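Local coordinates for protein sulfate adenylyltransferase (Allochromatium vinosum, PDB 4DNX) that catalyses the adenylyl transfer from ATP to sulfate that yields adenosine 5'-phosphosulfate and diphosphate, at residues P54-A68 against L73-C85. Numbering follows the deposited sequence.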
loop_
_atom_site.group_PDB
_atom_site.type_symbol
_atom_site.label_atom_id
_atom_site.label_comp_id
_atom_site.label_asym_id
_atom_site.label_seq_id
_atom_site.Cartn_x
_atom_site.Cartn_y
_atom_site.Cartn_z
ATOM N N PRO A 54 -10.760 13.515 -13.273
ATOM C CA PRO A 54 -9.682 14.498 -13.194
ATOM C C PRO A 54 -10.264 15.621 -12.317
ATOM O O PRO A 54 -9.784 16.774 -12.377
ATOM C CB PRO A 54 -9.503 14.986 -14.640
ATOM C CG PRO A 54 -10.867 14.922 -15.198
ATOM C CD PRO A 54 -11.468 13.659 -14.580
ATOM N N LEU A 55 -11.297 15.326 -11.522
ATOM C CA LEU A 55 -11.940 16.404 -10.749
ATOM C C LEU A 55 -11.031 16.947 -9.646
ATOM O O LEU A 55 -10.213 16.223 -9.060
ATOM C CB LEU A 55 -13.268 15.914 -10.140
ATOM C CG LEU A 55 -14.493 15.962 -11.074
ATOM C CD1 LEU A 55 -14.298 15.168 -12.325
ATOM C CD2 LEU A 55 -15.703 15.406 -10.331
ATOM N N ASP A 56 -11.187 18.244 -9.348
ATOM C CA ASP A 56 -10.253 18.886 -8.384
ATOM C C ASP A 56 -10.719 19.022 -6.953
ATOM O O ASP A 56 -9.910 19.323 -6.076
ATOM C CB ASP A 56 -9.737 20.251 -8.897
ATOM C CG ASP A 56 -10.792 21.307 -8.949
ATOM O OD1 ASP A 56 -11.874 21.164 -8.309
ATOM O OD2 ASP A 56 -10.524 22.334 -9.626
ATOM N N GLY A 57 -11.995 18.752 -6.707
ATOM C CA GLY A 57 -12.544 18.952 -5.373
ATOM C C GLY A 57 -14.051 18.912 -5.355
ATOM O O GLY A 57 -14.673 18.223 -6.149
ATOM N N PHE A 58 -14.650 19.675 -4.440
ATOM C CA PHE A 58 -16.094 19.581 -4.215
ATOM C C PHE A 58 -16.828 20.539 -5.123
ATOM O O PHE A 58 -16.345 21.633 -5.390
ATOM C CB PHE A 58 -16.423 19.863 -2.750
ATOM C CG PHE A 58 -15.949 18.774 -1.799
ATOM C CD1 PHE A 58 -16.649 17.559 -1.694
ATOM C CD2 PHE A 58 -14.811 18.956 -1.022
ATOM C CE1 PHE A 58 -16.213 16.563 -0.818
ATOM C CE2 PHE A 58 -14.363 17.970 -0.135
ATOM C CZ PHE A 58 -15.064 16.754 -0.030
ATOM N N MET A 59 -18.003 20.112 -5.565
ATOM C CA MET A 59 -18.797 20.795 -6.582
ATOM C C MET A 59 -19.592 21.936 -6.005
ATOM O O MET A 59 -20.122 21.848 -4.891
ATOM C CB MET A 59 -19.792 19.807 -7.207
ATOM C CG MET A 59 -19.150 18.723 -8.000
ATOM S SD MET A 59 -20.411 17.717 -8.799
ATOM C CE MET A 59 -19.384 16.376 -9.422
ATOM N N ASN A 60 -19.746 23.000 -6.807
ATOM C CA ASN A 60 -20.788 23.990 -6.482
ATOM C C ASN A 60 -22.190 23.447 -6.843
ATOM O O ASN A 60 -22.314 22.339 -7.456
ATOM C CB ASN A 60 -20.519 25.341 -7.156
ATOM C CG ASN A 60 -20.525 25.263 -8.677
ATOM O OD1 ASN A 60 -21.179 24.409 -9.294
ATOM N ND2 ASN A 60 -19.832 26.208 -9.291
ATOM N N LEU A 61 -23.228 24.187 -6.475
ATOM C CA LEU A 61 -24.580 23.711 -6.684
ATOM C C LEU A 61 -24.901 23.522 -8.171
ATOM O O LEU A 61 -25.542 22.539 -8.546
ATOM C CB LEU A 61 -25.573 24.711 -6.086
ATOM C CG LEU A 61 -26.503 24.162 -5.033
ATOM C CD1 LEU A 61 -27.530 25.239 -4.623
ATOM C CD2 LEU A 61 -27.194 22.867 -5.485
ATOM N N ALA A 62 -24.455 24.435 -9.034
ATOM C CA ALA A 62 -24.721 24.245 -10.492
ATOM C C ALA A 62 -24.118 22.940 -11.083
ATOM O O ALA A 62 -24.773 22.232 -11.836
ATOM C CB ALA A 62 -24.249 25.473 -11.298
ATOM N N ASP A 63 -22.878 22.636 -10.731
ATOM C CA ASP A 63 -22.279 21.375 -11.151
ATOM C C ASP A 63 -22.986 20.162 -10.529
ATOM O O ASP A 63 -23.149 19.116 -11.186
ATOM C CB ASP A 63 -20.777 21.334 -10.790
ATOM C CG ASP A 63 -19.928 22.182 -11.728
ATOM O OD1 ASP A 63 -20.308 22.303 -12.913
ATOM O OD2 ASP A 63 -18.879 22.721 -11.289
ATOM N N ALA A 64 -23.351 20.268 -9.245
ATOM C CA ALA A 64 -24.078 19.171 -8.592
ATOM C C ALA A 64 -25.434 18.901 -9.255
ATOM O O ALA A 64 -25.817 17.716 -9.470
ATOM C CB ALA A 64 -24.219 19.408 -7.076
ATOM N N LEU A 65 -26.153 19.981 -9.608
ATOM C CA LEU A 65 -27.477 19.836 -10.289
ATOM C C LEU A 65 -27.289 19.222 -11.669
ATOM O O LEU A 65 -28.036 18.329 -12.069
ATOM C CB LEU A 65 -28.198 21.183 -10.350
ATOM C CG LEU A 65 -28.671 21.621 -8.972
ATOM C CD1 LEU A 65 -28.775 23.162 -9.024
ATOM C CD2 LEU A 65 -30.016 20.979 -8.624
ATOM N N SER A 66 -26.219 19.637 -12.343
ATOM C CA SER A 66 -25.958 19.119 -13.687
ATOM C C SER A 66 -25.533 17.629 -13.618
ATOM O O SER A 66 -26.020 16.812 -14.397
ATOM C CB SER A 66 -24.897 19.960 -14.392
ATOM O OG SER A 66 -24.805 19.570 -15.769
ATOM N N SER A 67 -24.683 17.284 -12.651
ATOM C CA SER A 67 -24.242 15.872 -12.467
ATOM C C SER A 67 -25.453 14.950 -12.142
ATOM O O SER A 67 -25.645 13.858 -12.749
ATOM C CB SER A 67 -23.193 15.813 -11.334
ATOM O OG SER A 67 -22.694 14.489 -11.297
ATOM N N ALA A 68 -26.296 15.403 -11.198
ATOM C CA ALA A 68 -27.463 14.639 -10.794
ATOM C C ALA A 68 -28.385 14.377 -11.983
ATOM O O ALA A 68 -28.867 13.261 -12.170
ATOM C CB ALA A 68 -28.240 15.384 -9.675
ATOM N N LEU A 73 -20.838 17.808 -15.576
ATOM C CA LEU A 73 -20.624 19.113 -14.963
ATOM C C LEU A 73 -21.093 20.258 -15.888
ATOM O O LEU A 73 -21.381 20.062 -17.088
ATOM C CB LEU A 73 -19.142 19.258 -14.610
ATOM C CG LEU A 73 -18.600 18.090 -13.739
ATOM C CD1 LEU A 73 -17.180 18.378 -13.350
ATOM C CD2 LEU A 73 -19.465 17.885 -12.506
ATOM N N THR A 74 -21.229 21.471 -15.339
ATOM C CA THR A 74 -21.644 22.620 -16.193
ATOM C C THR A 74 -20.722 22.887 -17.389
ATOM O O THR A 74 -21.189 23.340 -18.430
ATOM C CB THR A 74 -21.816 23.951 -15.403
ATOM O OG1 THR A 74 -20.605 24.253 -14.695
ATOM C CG2 THR A 74 -22.999 23.845 -14.438
ATOM N N ASP A 75 -19.426 22.559 -17.247
ATOM C CA ASP A 75 -18.492 22.736 -18.359
ATOM C C ASP A 75 -18.481 21.582 -19.354
ATOM O O ASP A 75 -17.752 21.613 -20.353
ATOM C CB ASP A 75 -17.077 23.081 -17.848
ATOM C CG ASP A 75 -16.321 21.893 -17.271
ATOM O OD1 ASP A 75 -16.881 20.796 -16.973
ATOM O OD2 ASP A 75 -15.094 22.081 -17.073
ATOM N N GLY A 76 -19.303 20.571 -19.104
ATOM C CA GLY A 76 -19.449 19.486 -20.051
ATOM C C GLY A 76 -18.679 18.220 -19.746
ATOM O O GLY A 76 -18.916 17.208 -20.407
ATOM N N ARG A 77 -17.783 18.239 -18.755
ATOM C CA ARG A 77 -17.071 16.992 -18.341
ATOM C C ARG A 77 -18.061 15.923 -17.835
ATOM O O ARG A 77 -18.996 16.252 -17.107
ATOM C CB ARG A 77 -16.033 17.265 -17.222
ATOM C CG ARG A 77 -14.755 17.976 -17.672
ATOM C CD ARG A 77 -13.851 18.366 -16.477
ATOM N NE ARG A 77 -14.503 19.407 -15.678
ATOM C CZ ARG A 77 -14.173 19.748 -14.431
ATOM N NH1 ARG A 77 -13.183 19.145 -13.797
ATOM N NH2 ARG A 77 -14.850 20.710 -13.818
ATOM N N PHE A 78 -17.860 14.659 -18.213
ATOM C CA PHE A 78 -18.657 13.563 -17.687
ATOM C C PHE A 78 -18.285 13.257 -16.215
ATOM O O PHE A 78 -17.109 13.038 -15.878
ATOM C CB PHE A 78 -18.436 12.320 -18.547
ATOM C CG PHE A 78 -19.135 11.103 -18.041
ATOM C CD1 PHE A 78 -20.542 11.036 -18.020
ATOM C CD2 PHE A 78 -18.395 9.996 -17.582
ATOM C CE1 PHE A 78 -21.202 9.869 -17.516
ATOM C CE2 PHE A 78 -19.062 8.854 -17.099
ATOM C CZ PHE A 78 -20.451 8.803 -17.063
ATOM N N PHE A 79 -19.301 13.225 -15.352
ATOM C CA PHE A 79 -19.173 12.694 -13.997
ATOM C C PHE A 79 -20.544 12.295 -13.415
ATOM O O PHE A 79 -21.464 13.107 -13.373
ATOM C CB PHE A 79 -18.412 13.630 -13.064
ATOM C CG PHE A 79 -17.901 12.921 -11.837
ATOM C CD1 PHE A 79 -16.702 12.172 -11.882
ATOM C CD2 PHE A 79 -18.679 12.877 -10.662
ATOM C CE1 PHE A 79 -16.249 11.468 -10.796
ATOM C CE2 PHE A 79 -18.240 12.153 -9.542
ATOM C CZ PHE A 79 -16.990 11.448 -9.593
ATOM N N PRO A 80 -20.693 11.037 -12.989
ATOM C CA PRO A 80 -22.033 10.490 -12.780
ATOM C C PRO A 80 -22.790 10.818 -11.512
ATOM O O PRO A 80 -23.997 10.605 -11.504
ATOM C CB PRO A 80 -21.827 8.963 -12.880
ATOM C CG PRO A 80 -20.436 8.724 -12.592
ATOM C CD PRO A 80 -19.647 9.991 -12.910
ATOM N N VAL A 81 -22.133 11.278 -10.456
ATOM C CA VAL A 81 -22.843 11.680 -9.219
ATOM C C VAL A 81 -22.287 12.988 -8.657
ATOM O O VAL A 81 -21.131 13.315 -8.842
ATOM C CB VAL A 81 -22.776 10.577 -8.095
ATOM C CG1 VAL A 81 -23.340 9.241 -8.618
ATOM C CG2 VAL A 81 -21.356 10.439 -7.557
ATOM N N PRO A 82 -23.101 13.734 -7.924
ATOM C CA PRO A 82 -22.602 14.970 -7.353
ATOM C C PRO A 82 -21.541 14.631 -6.332
ATOM O O PRO A 82 -21.638 13.589 -5.701
ATOM C CB PRO A 82 -23.827 15.577 -6.636
ATOM C CG PRO A 82 -25.015 14.793 -7.007
ATOM C CD PRO A 82 -24.562 13.575 -7.809
ATOM N N LEU A 83 -20.513 15.478 -6.202
ATOM C CA LEU A 83 -19.546 15.354 -5.129
ATOM C C LEU A 83 -19.702 16.580 -4.263
ATOM O O LEU A 83 -19.164 17.638 -4.589
ATOM C CB LEU A 83 -18.115 15.342 -5.674
ATOM C CG LEU A 83 -17.638 14.106 -6.429
ATOM C CD1 LEU A 83 -16.114 14.294 -6.740
ATOM C CD2 LEU A 83 -17.901 12.802 -5.652
ATOM N N LEU A 84 -20.453 16.442 -3.174
ATOM C CA LEU A 84 -20.790 17.609 -2.353
ATOM C C LEU A 84 -20.126 17.545 -0.983
ATOM O O LEU A 84 -19.873 16.462 -0.412
ATOM C CB LEU A 84 -22.311 17.708 -2.187
ATOM C CG LEU A 84 -23.094 18.215 -3.414
ATOM C CD1 LEU A 84 -24.559 17.938 -3.248
ATOM C CD2 LEU A 84 -22.866 19.746 -3.603
ATOM N N CYS A 85 -19.821 18.729 -0.453
ATOM C CA CYS A 85 -19.427 18.865 0.966
ATOM C C CYS A 85 -20.496 19.705 1.637
ATOM O O CYS A 85 -20.465 20.953 1.600
ATOM C CB CYS A 85 -18.060 19.567 1.095
ATOM S SG CYS A 85 -17.565 19.660 2.828
HETATM O O HOH W 1 -13.443 19.680 -10.768
HETATM O O HOH W 2 -20.023 21.057 -2.144
HETATM O O HOH W 3 -17.891 22.711 -14.407
#
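In the PUA-like domain, strand 57-58 and helix 61-70 lead into a long loop, 73-85, that folds back over both, and M59 packs at the middle of this return. Its N donates to L83 O in a nearly straight bond of 2.9 Å, and its SD takes a weak bond from L83 N. With CG beside the backbone N (chi1 -67°) and the chain extended beyond, CE reaches F79, the L83 side chain and L73 CD2, the last tightly at 3.4 Å. L55 packs against the same F79 ring: its CD2 sits over the centre, 3.7 Å from the centroid, while P80 CD lies over the opposite face, nearer its rim.

The F58 ring meets the end of the loop: C85 CB rests on one face, 3.7 Å from the centroid, with SG farther above it. The two short strands, 57-58 and 86-87, both pair with strand 155-163 of the domain's mixed sheet, and water 2 bridges M59 O to C85 N.

On the helix, S67 OG donates to F79 O at 2.8 Å, from above the carbonyl plane, and A64 CB touches both P82 CB and L84 CD2. D63 holds the type I beta turn 73-76: its OD1 accepts from T74 N, nearly along the C-O axis, and from T74 OG1, on the syn side and 29° out of the carboxylate plane, each at 2.7 Å; water 3 donates to the same oxygen. With an alanine in place of D63, T74 N and OG1 would probably lose this shared acceptor and the turn be less firmly tied to the helix. From within the turn, D75 OD1 forms a salt bridge with R77 NE at 3.0 Å and accepts from R77 N, an Asx turn, and water 1 links R77 NH1 to D56 N.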